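Long-range contacts in periplasmic iron-binding protein (Synechocystis sp., PDB 2VOZ), which binds ferric iron in the periplasm, probably as a substrate-binding subunit of an ABC transporter that imports Fe(3+): residues A88-R93 and L329-P334; N170-A175 and S336-M340; L190-V194 and L339-W345; R257-V261 and L319-L324. One frame throughout, in Å; residues are numbered along the deposited sequence.

Overall arrangement
Three of the four contacts hang on the C-terminal end of the chain. Helix 333-342 takes part in contacts 1, 2 and 3, meeting in turn helix 88-96, helix 168-181 and helix 183-195. Contacts 2 and 3 share Leu339 and Met340, and their centres lie about 9 Å apart; contact 1 is centred about 10 Å from contact 2 and about 19 Å from contact 3. Contact 4 joins two loops whose residues fall between the paired segments of each of the others; it touches contacts 1 and 2 through Leu329 and His260 but stays about 11 Å, nearest atoms, from contact 3. The C-terminal tail thus ties together distant parts of this two-lobed periplasmic binding protein, close to the iron-binding Tyr169.

Contact 1: A88-R93 and L329-P334; sequences AGMLWR and LGRYQP
Trp92 lays its indole over Gly330, whose CA sits 3.8 Å from the centroid of the five-membered ring, a CH-pi contact, while Gln333 CB lies 4.2 Å from the centroid of the six-membered ring over the same face. Chi1 t and chi2 88° set this pose, and Trp92 CH2 reaches Pro334 CG at 3.6 Å. Residues 88-93 are helical; 329-331 end one helix, Tyr332 breaks it at phi/psi -100/17 and is the N-cap of the next. Gly89 and Gly330 bring their CA atoms to 4.4 Å, and a CB on either would clash. An extended Gln333 (chi1 t, chi2 t) gives NE2 to Gly89 O at 3.2 Å and takes Arg93 NE on OE1 at 3.0 Å and Arg93 NH1 on OE1 at 3.3 Å. Water 1 donates to Ala88 O at 2.9 Å and accepts a weak hydrogen bond from Gly330 N, also at 2.9 Å. This is close helix-helix packing through glycines. Helix 64-74 flanks it, with Glu65 salt-bridged to Arg93, while strand 82-86 backs Met90 and Leu91 and helix 168-181 meets Leu329.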
loop_
_atom_site.group_PDB
_atom_site.type_symbol
_atom_site.label_atom_id
_atom_site.label_comp_id
_atom_site.label_asym_id
_atom_site.label_seq_id
_atom_site.Cartn_x
_atom_site.Cartn_y
_atom_site.Cartn_z
ATOM N N ALA B 88 8.183 1.790 -26.815
ATOM C CA ALA B 88 9.390 2.035 -27.637
ATOM C C ALA B 88 9.547 3.531 -27.906
ATOM O O ALA B 88 10.661 4.012 -28.179
ATOM C CB ALA B 88 9.352 1.260 -28.967
ATOM N N GLY B 89 8.441 4.263 -27.867
ATOM C CA GLY B 89 8.490 5.740 -28.103
ATOM C C GLY B 89 9.192 6.457 -26.931
ATOM O O GLY B 89 9.807 7.529 -27.105
ATOM N N MET B 90 9.063 5.908 -25.729
ATOM C CA MET B 90 9.762 6.461 -24.561
ATOM C C MET B 90 11.216 6.062 -24.521
ATOM O O MET B 90 12.065 6.875 -24.179
ATOM C CB MET B 90 9.064 6.148 -23.217
ATOM C CG MET B 90 7.646 6.749 -23.087
ATOM S SD MET B 90 7.569 8.574 -23.456
ATOM C CE MET B 90 8.725 9.236 -22.295
ATOM N N LEU B 91 11.514 4.814 -24.875
ATOM C CA LEU B 91 12.901 4.419 -25.053
ATOM C C LEU B 91 13.590 5.300 -26.089
ATOM O O LEU B 91 14.737 5.709 -25.909
ATOM C CB LEU B 91 12.983 2.948 -25.443
ATOM C CG LEU B 91 12.560 2.084 -24.241
ATOM C CD1 LEU B 91 12.197 0.636 -24.723
ATOM C CD2 LEU B 91 13.652 2.090 -23.141
ATOM N N TRP B 92 12.865 5.625 -27.155
ATOM C CA TRP B 92 13.430 6.480 -28.187
ATOM C C TRP B 92 13.716 7.892 -27.621
ATOM O O TRP B 92 14.749 8.482 -27.941
ATOM C CB TRP B 92 12.476 6.531 -29.393
ATOM C CG TRP B 92 12.849 7.559 -30.457
ATOM C CD1 TRP B 92 13.691 7.355 -31.506
ATOM C CD2 TRP B 92 12.367 8.907 -30.578
ATOM N NE1 TRP B 92 13.783 8.484 -32.275
ATOM C CE2 TRP B 92 12.984 9.455 -31.736
ATOM C CE3 TRP B 92 11.513 9.717 -29.811
ATOM C CZ2 TRP B 92 12.772 10.759 -32.152
ATOM C CZ3 TRP B 92 11.289 11.026 -30.235
ATOM C CH2 TRP B 92 11.909 11.530 -31.403
ATOM N N ARG B 93 12.833 8.456 -26.811
ATOM C CA ARG B 93 13.127 9.775 -26.229
ATOM C C ARG B 93 14.385 9.742 -25.379
ATOM O O ARG B 93 15.190 10.691 -25.409
ATOM C CB ARG B 93 11.973 10.317 -25.418
ATOM C CG ARG B 93 10.777 10.607 -26.280
ATOM C CD ARG B 93 9.701 11.345 -25.459
ATOM N NE ARG B 93 8.468 11.403 -26.245
ATOM C CZ ARG B 93 7.272 11.708 -25.744
ATOM N NH1 ARG B 93 6.219 11.730 -26.552
ATOM N NH2 ARG B 93 7.133 12.013 -24.448
ATOM N N LEU B 329 9.071 2.552 -34.123
ATOM C CA LEU B 329 8.030 3.266 -33.417
ATOM C C LEU B 329 8.512 4.609 -32.886
ATOM O O LEU B 329 7.766 5.620 -32.887
ATOM C CB LEU B 329 7.438 2.413 -32.263
ATOM C CG LEU B 329 7.010 0.971 -32.584
ATOM C CD1 LEU B 329 6.132 0.385 -31.454
ATOM C CD2 LEU B 329 6.353 0.829 -33.908
ATOM N N GLY B 330 9.747 4.626 -32.389
ATOM C CA GLY B 330 10.402 5.890 -32.033
ATOM C C GLY B 330 10.917 6.678 -33.229
ATOM O O GLY B 330 10.787 7.907 -33.270
ATOM N N ARG B 331 11.488 5.980 -34.196
ATOM C CA ARG B 331 12.086 6.647 -35.370
ATOM C C ARG B 331 11.100 7.637 -36.002
ATOM O O ARG B 331 11.490 8.743 -36.372
ATOM C CB ARG B 331 12.535 5.604 -36.395
ATOM C CG ARG B 331 13.102 6.219 -37.677
ATOM C CD ARG B 331 13.484 5.123 -38.692
ATOM N NE ARG B 331 13.788 5.713 -39.998
ATOM C CZ ARG B 331 14.064 5.014 -41.096
ATOM N NH1 ARG B 331 14.063 3.681 -41.070
ATOM N NH2 ARG B 331 14.322 5.652 -42.235
ATOM N N TYR B 332 9.839 7.215 -36.168
ATOM C CA TYR B 332 8.855 8.062 -36.806
ATOM C C TYR B 332 7.946 8.765 -35.823
ATOM O O TYR B 332 6.862 9.238 -36.216
ATOM C CB TYR B 332 8.005 7.259 -37.767
ATOM C CG TYR B 332 8.787 6.709 -38.915
ATOM C CD1 TYR B 332 9.113 7.526 -39.998
ATOM C CD2 TYR B 332 9.211 5.391 -38.919
ATOM C CE1 TYR B 332 9.862 7.032 -41.087
ATOM C CE2 TYR B 332 9.957 4.884 -39.983
ATOM C CZ TYR B 332 10.246 5.698 -41.067
ATOM O OH TYR B 332 10.976 5.158 -42.104
ATOM N N GLN B 333 8.344 8.819 -34.557
ATOM C CA GLN B 333 7.556 9.610 -33.589
ATOM C C GLN B 333 7.350 11.106 -33.958
ATOM O O GLN B 333 6.225 11.622 -33.833
ATOM C CB GLN B 333 8.128 9.490 -32.161
ATOM C CG GLN B 333 7.206 10.109 -31.140
ATOM C CD GLN B 333 7.724 10.010 -29.732
ATOM O OE1 GLN B 333 8.085 11.010 -29.146
ATOM N NE2 GLN B 333 7.787 8.789 -29.189
ATOM N N PRO B 334 8.423 11.825 -34.358
ATOM C CA PRO B 334 8.146 13.241 -34.705
ATOM C C PRO B 334 7.154 13.393 -35.883
ATOM O O PRO B 334 6.271 14.260 -35.860
ATOM C CB PRO B 334 9.530 13.798 -35.077
ATOM C CG PRO B 334 10.529 12.861 -34.452
ATOM C CD PRO B 334 9.859 11.505 -34.470
HETATM O O HOH W 1 11.647 3.225 -30.756
#

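Contact 2: N170-A175 and S336-M340; sequences NLSLTA and SARLM
Ser336 opens the contact by pointing its side chain at helix 168-181: with chi1 t, OG donates to Leu171 O at 2.9 Å. That carbonyl also accepts the helical bond from Ala175 N, 2.9 Å from Leu171 O, so the serine adds a second donor to it. Ser336 OG also lies 3.2 Å from Thr174 CB, and the CA atoms of Ser336 and Ala175 are the nearest CA pair, 5.3 Å apart. Next, Ala337 meets Leu171, CB to CD2 at 3.7 Å; the leucine, chi1 m and chi2 t, sends its end closer than its CA-to-CB bond suggests. One turn after Ser336, Met340 (m, t, m) carries SD to 3.3 Å from Thr174 OG1. Both segments are helical throughout, and their axes cross almost perpendicularly, at 93°, with a closest approach of 9.4 Å. Asn170, beside the iron-binding Tyr169, turns its amide to Arg131 and Pro164, and Leu190 of helix 183-195 covers Thr174 and Met340. The arrangement is a buried near-orthogonal helix crossing in which one serine-to-carbonyl hydrogen bond joins the two segments; it sets the C-terminal helix of this periplasmic binding protein against helix 168-181, the helix that carries the iron-binding Tyr169.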
loop_
_atom_site.group_PDB
_atom_site.type_symbol
_atom_site.label_atom_id
_atom_site.label_comp_id
_atom_site.label_asym_id
_atom_site.label_seq_id
_atom_site.Cartn_x
_atom_site.Cartn_y
_atom_site.Cartn_z
ATOM N N ASN B 170 -0.546 6.015 -28.978
ATOM C CA ASN B 170 -1.056 6.488 -30.273
ATOM C C ASN B 170 0.069 6.929 -31.174
ATOM O O ASN B 170 0.083 6.582 -32.356
ATOM C CB ASN B 170 -2.020 7.653 -30.070
ATOM C CG ASN B 170 -3.360 7.222 -29.549
ATOM O OD1 ASN B 170 -3.778 6.050 -29.686
ATOM N ND2 ASN B 170 -4.046 8.168 -28.913
ATOM N N LEU B 171 1.004 7.715 -30.628
ATOM C CA LEU B 171 2.174 8.142 -31.398
ATOM C C LEU B 171 2.856 6.913 -32.010
ATOM O O LEU B 171 3.198 6.905 -33.186
ATOM C CB LEU B 171 3.172 8.877 -30.493
ATOM C CG LEU B 171 2.811 10.347 -30.183
ATOM C CD1 LEU B 171 3.675 10.926 -29.059
ATOM C CD2 LEU B 171 2.909 11.201 -31.428
ATOM N N SER B 172 3.008 5.862 -31.206
ATOM C CA SER B 172 3.677 4.669 -31.704
ATOM C C SER B 172 2.875 3.877 -32.750
ATOM O O SER B 172 3.461 3.348 -33.733
ATOM C CB SER B 172 4.130 3.786 -30.522
ATOM O OG SER B 172 5.199 4.459 -29.835
ATOM N N LEU B 173 1.554 3.793 -32.576
ATOM C CA LEU B 173 0.738 3.133 -33.582
ATOM C C LEU B 173 0.823 3.871 -34.897
ATOM O O LEU B 173 1.025 3.258 -35.949
ATOM C CB LEU B 173 -0.702 2.998 -33.141
ATOM C CG LEU B 173 -1.641 2.360 -34.164
ATOM C CD1 LEU B 173 -1.228 0.951 -34.585
ATOM C CD2 LEU B 173 -3.074 2.343 -33.596
ATOM N N THR B 174 0.722 5.190 -34.844
ATOM C CA THR B 174 0.795 5.943 -36.091
ATOM C C THR B 174 2.184 5.835 -36.710
ATOM O O THR B 174 2.322 5.704 -37.924
ATOM C CB THR B 174 0.448 7.389 -35.845
ATOM O OG1 THR B 174 -0.930 7.511 -35.409
ATOM C CG2 THR B 174 0.670 8.238 -37.106
ATOM N N ALA B 175 3.207 5.876 -35.857
ATOM C CA ALA B 175 4.593 5.747 -36.315
ATOM C C ALA B 175 4.776 4.444 -37.061
ATOM O O ALA B 175 5.459 4.391 -38.078
ATOM C CB ALA B 175 5.503 5.787 -35.113
ATOM N N SER B 336 4.827 11.287 -36.683
ATOM C CA SER B 336 3.508 10.882 -36.174
ATOM C C SER B 336 2.823 12.061 -35.481
ATOM O O SER B 336 1.643 12.318 -35.684
ATOM C CB SER B 336 3.700 9.724 -35.184
ATOM O OG SER B 336 2.519 9.465 -34.456
ATOM N N ALA B 337 3.575 12.753 -34.624
ATOM C CA ALA B 337 2.996 13.880 -33.881
ATOM C C ALA B 337 2.591 14.981 -34.850
ATOM O O ALA B 337 1.529 15.590 -34.732
ATOM C CB ALA B 337 4.029 14.415 -32.901
ATOM N N ARG B 338 3.457 15.226 -35.820
ATOM C CA ARG B 338 3.165 16.260 -36.825
ATOM C C ARG B 338 1.903 15.926 -37.637
ATOM O O ARG B 338 1.027 16.774 -37.831
ATOM C CB ARG B 338 4.389 16.430 -37.729
ATOM C CG ARG B 338 4.154 17.349 -38.950
ATOM C CD ARG B 338 5.515 17.661 -39.618
ATOM N NE ARG B 338 6.181 16.439 -40.086
ATOM C CZ ARG B 338 5.785 15.641 -41.072
ATOM N NH1 ARG B 338 4.663 15.883 -41.755
ATOM N NH2 ARG B 338 6.554 14.580 -41.388
ATOM N N LEU B 339 1.817 14.703 -38.136
ATOM C CA LEU B 339 0.710 14.316 -38.995
ATOM C C LEU B 339 -0.577 14.211 -38.194
ATOM O O LEU B 339 -1.626 14.636 -38.648
ATOM C CB LEU B 339 0.998 12.965 -39.635
ATOM C CG LEU B 339 1.905 12.869 -40.841
ATOM C CD1 LEU B 339 1.802 11.411 -41.331
ATOM C CD2 LEU B 339 1.483 13.822 -41.962
ATOM N N MET B 340 -0.496 13.681 -36.973
ATOM C CA MET B 340 -1.724 13.623 -36.180
ATOM C C MET B 340 -2.252 15.011 -35.896
ATOM O O MET B 340 -3.443 15.217 -35.947
ATOM C CB MET B 340 -1.533 12.821 -34.895
ATOM C CG MET B 340 -1.402 11.341 -35.214
ATOM S SD MET B 340 -1.287 10.356 -33.679
ATOM C CE MET B 340 0.194 10.990 -32.958
#

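Contact 3: L190-V194 and L339-W345; sequences LQGLV and LMNEVGW
Between helix 183-195 and the end of helix 333-342, contact is made by apolar side chains, with no hydrogen bond from one segment to the other. Leu190, chi1 m and chi2 t, is at its centre: CB meets Val343 CG2 at 3.7 Å, CD1 meets Leu339 CB at 3.7 Å, and CD2 reaches Met340 CG at 4.0 Å and the edge of the indole at Trp345 CZ3, 3.6 Å away. Val194, a turn later with chi1 t, places CG2 3.9 Å from Val343 CG2 and 3.7 Å from Trp345 CB. Leu193 (t, p) brings CD2 to 3.8 Å from Trp345 CZ3, and Gln191 lays CG 3.7 Å from Val343 CG1. In backbone register, Gln191 faces Val343 at 5.7 Å and Val194 faces Trp345 at 5.9 Å, CA to CA. Gly344, at the positive phi of 85° (psi 28°), turns the chain out of the helix, and chi1 t with chi2 -27° sets the Trp345 ring. Its NE1 is hydrogen-bonded to Arg163 O, and Phe197 packs edge-to-face with the indole. The turn is a Schellman motif, with Trp345 N to Met340 O at 3.0 Å and Gly344 N to Asn341 O at 3.1 Å, which ends the C-terminal helix and directs Trp345 into the hydrophobic cluster.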
loop_
_atom_site.group_PDB
_atom_site.type_symbol
_atom_site.label_atom_id
_atom_site.label_comp_id
_atom_site.label_asym_id
_atom_site.label_seq_id
_atom_site.Cartn_x
_atom_site.Cartn_y
_atom_site.Cartn_z
ATOM N N LEU B 190 -5.091 8.629 -41.446
ATOM C CA LEU B 190 -5.403 9.472 -40.268
ATOM C C LEU B 190 -6.610 10.365 -40.550
ATOM O O LEU B 190 -7.455 10.557 -39.699
ATOM C CB LEU B 190 -4.222 10.348 -39.856
ATOM C CG LEU B 190 -3.005 9.618 -39.276
ATOM C CD1 LEU B 190 -1.797 10.514 -39.287
ATOM C CD2 LEU B 190 -3.352 9.087 -37.861
ATOM N N GLN B 191 -6.656 10.974 -41.729
ATOM C CA GLN B 191 -7.779 11.822 -42.074
ATOM C C GLN B 191 -9.100 11.076 -41.961
ATOM O O GLN B 191 -10.056 11.589 -41.378
ATOM C CB GLN B 191 -7.627 12.302 -43.521
ATOM C CG GLN B 191 -6.543 13.369 -43.641
ATOM C CD GLN B 191 -6.353 13.759 -45.078
ATOM O OE1 GLN B 191 -6.293 12.906 -45.960
ATOM N NE2 GLN B 191 -6.253 15.051 -45.328
ATOM N N GLY B 192 -9.162 9.868 -42.526
ATOM C CA GLY B 192 -10.376 9.048 -42.449
ATOM C C GLY B 192 -10.725 8.620 -41.022
ATOM O O GLY B 192 -11.888 8.664 -40.615
ATOM N N LEU B 193 -9.698 8.219 -40.266
ATOM C CA LEU B 193 -9.857 7.835 -38.859
ATOM C C LEU B 193 -10.415 8.971 -38.019
ATOM O O LEU B 193 -11.430 8.809 -37.321
ATOM C CB LEU B 193 -8.501 7.395 -38.297
ATOM C CG LEU B 193 -8.633 6.676 -36.951
ATOM C CD1 LEU B 193 -9.243 5.249 -37.065
ATOM C CD2 LEU B 193 -7.253 6.596 -36.345
ATOM N N VAL B 194 -9.764 10.136 -38.100
ATOM C CA VAL B 194 -10.210 11.318 -37.346
ATOM C C VAL B 194 -11.619 11.720 -37.759
ATOM O O VAL B 194 -12.472 12.022 -36.913
ATOM C CB VAL B 194 -9.207 12.483 -37.510
ATOM C CG1 VAL B 194 -9.756 13.786 -36.903
ATOM C CG2 VAL B 194 -7.879 12.078 -36.881
ATOM N N LEU B 339 1.817 14.703 -38.136
ATOM C CA LEU B 339 0.710 14.316 -38.995
ATOM C C LEU B 339 -0.577 14.211 -38.194
ATOM O O LEU B 339 -1.626 14.636 -38.648
ATOM C CB LEU B 339 0.998 12.965 -39.635
ATOM C CG LEU B 339 1.905 12.869 -40.841
ATOM C CD1 LEU B 339 1.802 11.411 -41.331
ATOM C CD2 LEU B 339 1.483 13.822 -41.962
ATOM N N MET B 340 -0.496 13.681 -36.973
ATOM C CA MET B 340 -1.724 13.623 -36.180
ATOM C C MET B 340 -2.252 15.011 -35.896
ATOM O O MET B 340 -3.443 15.217 -35.947
ATOM C CB MET B 340 -1.533 12.821 -34.895
ATOM C CG MET B 340 -1.402 11.341 -35.214
ATOM S SD MET B 340 -1.287 10.356 -33.679
ATOM C CE MET B 340 0.194 10.990 -32.958
ATOM N N ASN B 341 -1.370 15.955 -35.598
ATOM C CA ASN B 341 -1.832 17.313 -35.349
ATOM C C ASN B 341 -2.313 18.009 -36.624
ATOM O O ASN B 341 -3.345 18.676 -36.603
ATOM C CB ASN B 341 -0.765 18.091 -34.594
ATOM C CG ASN B 341 -0.789 17.737 -33.106
ATOM O OD1 ASN B 341 -1.585 18.298 -32.352
ATOM N ND2 ASN B 341 0.022 16.762 -32.698
ATOM N N GLU B 342 -1.616 17.791 -37.736
ATOM C CA GLU B 342 -2.030 18.369 -39.006
ATOM C C GLU B 342 -3.479 17.994 -39.343
ATOM O O GLU B 342 -4.268 18.848 -39.773
ATOM C CB GLU B 342 -1.098 17.907 -40.132
ATOM C CG GLU B 342 -1.522 18.389 -41.515
ATOM C CD GLU B 342 -1.075 19.816 -41.816
ATOM O OE1 GLU B 342 -0.348 20.401 -40.982
ATOM O OE2 GLU B 342 -1.442 20.348 -42.895
ATOM N N VAL B 343 -3.829 16.727 -39.136
ATOM C CA VAL B 343 -5.143 16.233 -39.516
ATOM C C VAL B 343 -6.235 16.515 -38.469
ATOM O O VAL B 343 -7.401 16.146 -38.670
ATOM C CB VAL B 343 -5.121 14.740 -39.895
ATOM C CG1 VAL B 343 -4.080 14.438 -41.069
ATOM C CG2 VAL B 343 -4.908 13.819 -38.644
ATOM N N GLY B 344 -5.853 17.079 -37.329
ATOM C CA GLY B 344 -6.811 17.429 -36.285
ATOM C C GLY B 344 -7.215 16.351 -35.290
ATOM O O GLY B 344 -8.301 16.427 -34.714
ATOM N N TRP B 345 -6.331 15.391 -35.053
ATOM C CA TRP B 345 -6.502 14.459 -33.942
ATOM C C TRP B 345 -6.067 15.215 -32.689
ATOM O O TRP B 345 -4.862 15.483 -32.478
ATOM C CB TRP B 345 -5.619 13.225 -34.194
ATOM C CG TRP B 345 -5.748 12.083 -33.225
ATOM C CD1 TRP B 345 -6.127 12.131 -31.896
ATOM C CD2 TRP B 345 -5.361 10.728 -33.482
ATOM N NE1 TRP B 345 -6.031 10.871 -31.351
ATOM C CE2 TRP B 345 -5.558 9.998 -32.294
ATOM C CE3 TRP B 345 -4.855 10.065 -34.617
ATOM C CZ2 TRP B 345 -5.298 8.618 -32.201
ATOM C CZ3 TRP B 345 -4.616 8.723 -34.555
ATOM C CH2 TRP B 345 -4.809 7.990 -33.338
#

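Contact 4: R257-V261 and L319-L324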
loop_
_atom_site.group_PDB
_atom_site.type_symbol
_atom_site.label_atom_id
_atom_site.label_comp_id
_atom_site.label_asym_id
_atom_site.label_seq_id
_atom_site.Cartn_x
_atom_site.Cartn_y
_atom_site.Cartn_z
ATOM N N ARG B 257 0.057 -7.950 -41.860
ATOM C CA ARG B 257 1.369 -8.089 -41.218
ATOM C C ARG B 257 1.328 -8.696 -39.825
ATOM O O ARG B 257 2.283 -9.335 -39.405
ATOM C CB ARG B 257 2.029 -6.714 -41.103
ATOM C CG ARG B 257 2.343 -6.038 -42.459
ATOM C CD ARG B 257 2.859 -4.626 -42.195
ATOM N NE ARG B 257 4.044 -4.656 -41.335
ATOM C CZ ARG B 257 5.299 -4.771 -41.767
ATOM N NH1 ARG B 257 6.299 -4.817 -40.885
ATOM N NH2 ARG B 257 5.557 -4.871 -43.074
ATOM N N GLY B 258 0.262 -8.413 -39.087
ATOM C CA GLY B 258 0.188 -8.821 -37.672
ATOM C C GLY B 258 -0.308 -7.631 -36.871
ATOM O O GLY B 258 -0.281 -6.490 -37.334
ATOM N N THR B 259 -0.722 -7.904 -35.637
ATOM C CA THR B 259 -1.238 -6.860 -34.777
ATOM C C THR B 259 -0.067 -5.931 -34.379
ATOM O O THR B 259 1.049 -6.370 -34.180
ATOM C CB THR B 259 -1.782 -7.543 -33.499
ATOM O OG1 THR B 259 -2.837 -8.460 -33.866
ATOM C CG2 THR B 259 -2.284 -6.487 -32.489
ATOM N N HIS B 260 -0.362 -4.665 -34.150
ATOM C CA HIS B 260 0.687 -3.749 -33.723
ATOM C C HIS B 260 1.097 -4.147 -32.301
ATOM O O HIS B 260 0.255 -4.260 -31.433
ATOM C CB HIS B 260 0.140 -2.327 -33.727
ATOM C CG HIS B 260 1.047 -1.331 -33.077
ATOM N ND1 HIS B 260 2.144 -0.808 -33.721
ATOM C CD2 HIS B 260 1.006 -0.743 -31.858
ATOM C CE1 HIS B 260 2.747 0.055 -32.917
ATOM N NE2 HIS B 260 2.074 0.114 -31.780
ATOM N N VAL B 261 2.381 -4.388 -32.098
ATOM C CA VAL B 261 2.866 -4.643 -30.735
ATOM C C VAL B 261 3.826 -3.521 -30.313
ATOM O O VAL B 261 4.381 -2.778 -31.165
ATOM C CB VAL B 261 3.509 -6.022 -30.583
ATOM C CG1 VAL B 261 2.445 -7.128 -30.768
ATOM C CG2 VAL B 261 4.699 -6.167 -31.560
ATOM N N LEU B 319 -0.975 -14.356 -29.723
ATOM C CA LEU B 319 -0.589 -13.064 -30.286
ATOM C C LEU B 319 0.171 -13.285 -31.593
ATOM O O LEU B 319 1.164 -14.013 -31.626
ATOM C CB LEU B 319 0.291 -12.307 -29.297
ATOM C CG LEU B 319 0.937 -11.005 -29.773
ATOM C CD1 LEU B 319 -0.093 -9.937 -30.035
ATOM C CD2 LEU B 319 1.947 -10.566 -28.718
ATOM N N LYS B 320 -0.293 -12.644 -32.657
ATOM C CA LYS B 320 0.443 -12.678 -33.944
ATOM C C LYS B 320 0.920 -11.283 -34.239
ATOM O O LYS B 320 0.217 -10.509 -34.871
ATOM C CB LYS B 320 -0.442 -13.188 -35.086
ATOM C CG LYS B 320 -0.905 -14.617 -34.893
ATOM C CD LYS B 320 -1.987 -14.971 -35.907
ATOM C CE LYS B 320 -3.371 -14.915 -35.301
ATOM N NZ LYS B 320 -3.626 -16.096 -34.406
ATOM N N GLY B 321 2.107 -10.953 -33.753
ATOM C CA GLY B 321 2.571 -9.572 -33.845
ATOM C C GLY B 321 3.189 -9.231 -35.173
ATOM O O GLY B 321 3.813 -10.073 -35.798
ATOM N N ASP B 322 3.028 -7.981 -35.575
ATOM C CA ASP B 322 3.769 -7.411 -36.688
ATOM C C ASP B 322 5.272 -7.575 -36.423
ATOM O O ASP B 322 5.743 -7.260 -35.315
ATOM C CB ASP B 322 3.371 -5.933 -36.786
ATOM C CG ASP B 322 3.903 -5.245 -38.035
ATOM O OD1 ASP B 322 5.020 -5.543 -38.491
ATOM O OD2 ASP B 322 3.170 -4.378 -38.563
ATOM N N PRO B 323 6.025 -8.118 -37.417
ATOM C CA PRO B 323 7.485 -8.325 -37.277
ATOM C C PRO B 323 8.325 -7.035 -37.380
ATOM O O PRO B 323 9.542 -7.095 -37.218
ATOM C CB PRO B 323 7.807 -9.289 -38.422
ATOM C CG PRO B 323 6.825 -8.914 -39.498
ATOM C CD PRO B 323 5.531 -8.595 -38.727
ATOM N N LEU B 324 7.684 -5.877 -37.564
ATOM C CA LEU B 324 8.398 -4.575 -37.647
ATOM C C LEU B 324 9.349 -4.373 -36.478
ATOM O O LEU B 324 8.978 -4.628 -35.328
ATOM C CB LEU B 324 7.385 -3.428 -37.685
ATOM C CG LEU B 324 7.895 -2.022 -37.773
ATOM C CD1 LEU B 324 8.389 -1.835 -39.231
ATOM C CD2 LEU B 324 6.808 -1.017 -37.473
HETATM O O HOH W 2 0.542 -4.104 -38.491
HETATM O O HOH W 3 -2.532 -11.052 -32.761
HETATM O O HOH W 4 3.117 -2.344 -36.043
#
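A single beta bridge joins two loops here, beside the entry to strand 261-268: Thr259 pairs with Gly321, CA to CA 4.8 Å. Thr259 N donates to Lys320 O at 2.9 Å, and Asp322 N returns the bond to Thr259 O at 2.9 Å, nearly straight at 177°. Gly258, at phi/psi 134/165, comes within 4.0 Å of Asp322, CA to CA; a CB there would run into Lys320 O and the backbone of Gly321 and Asp322.

The charged end is a two-pronged salt bridge, with Arg257 NE on Asp322 OD2 at 2.9 Å and Arg257 NH1 on Asp322 OD1 at 2.8 Å. Asp322 OD1 also takes Leu324 N at 2.8 Å, which makes an Asx turn and bends the chain past Pro323 on the way to helix 327-331. In the fold, the bridge ties the loop leading into strand 261-268 of the central sheet to the chain leading into the C-terminal helices.

Water 2 donates to Gly258 O at 2.8 Å and Asp322 OD2 at 2.6 Å, while water 3 connects Thr259 OG1, at 2.8 Å, with Lys320 N, at 2.7 Å; the threonine hydroxyl is also bonded to Pro250 O. On the apolar side Val261 CG1 touches Leu319 CD1 and Gly321 CA, each at 3.9 Å. The CA-to-CB bond of His260 points away from 319-324, and its side chain touches Leu173 and Ser176 of helix 168-181.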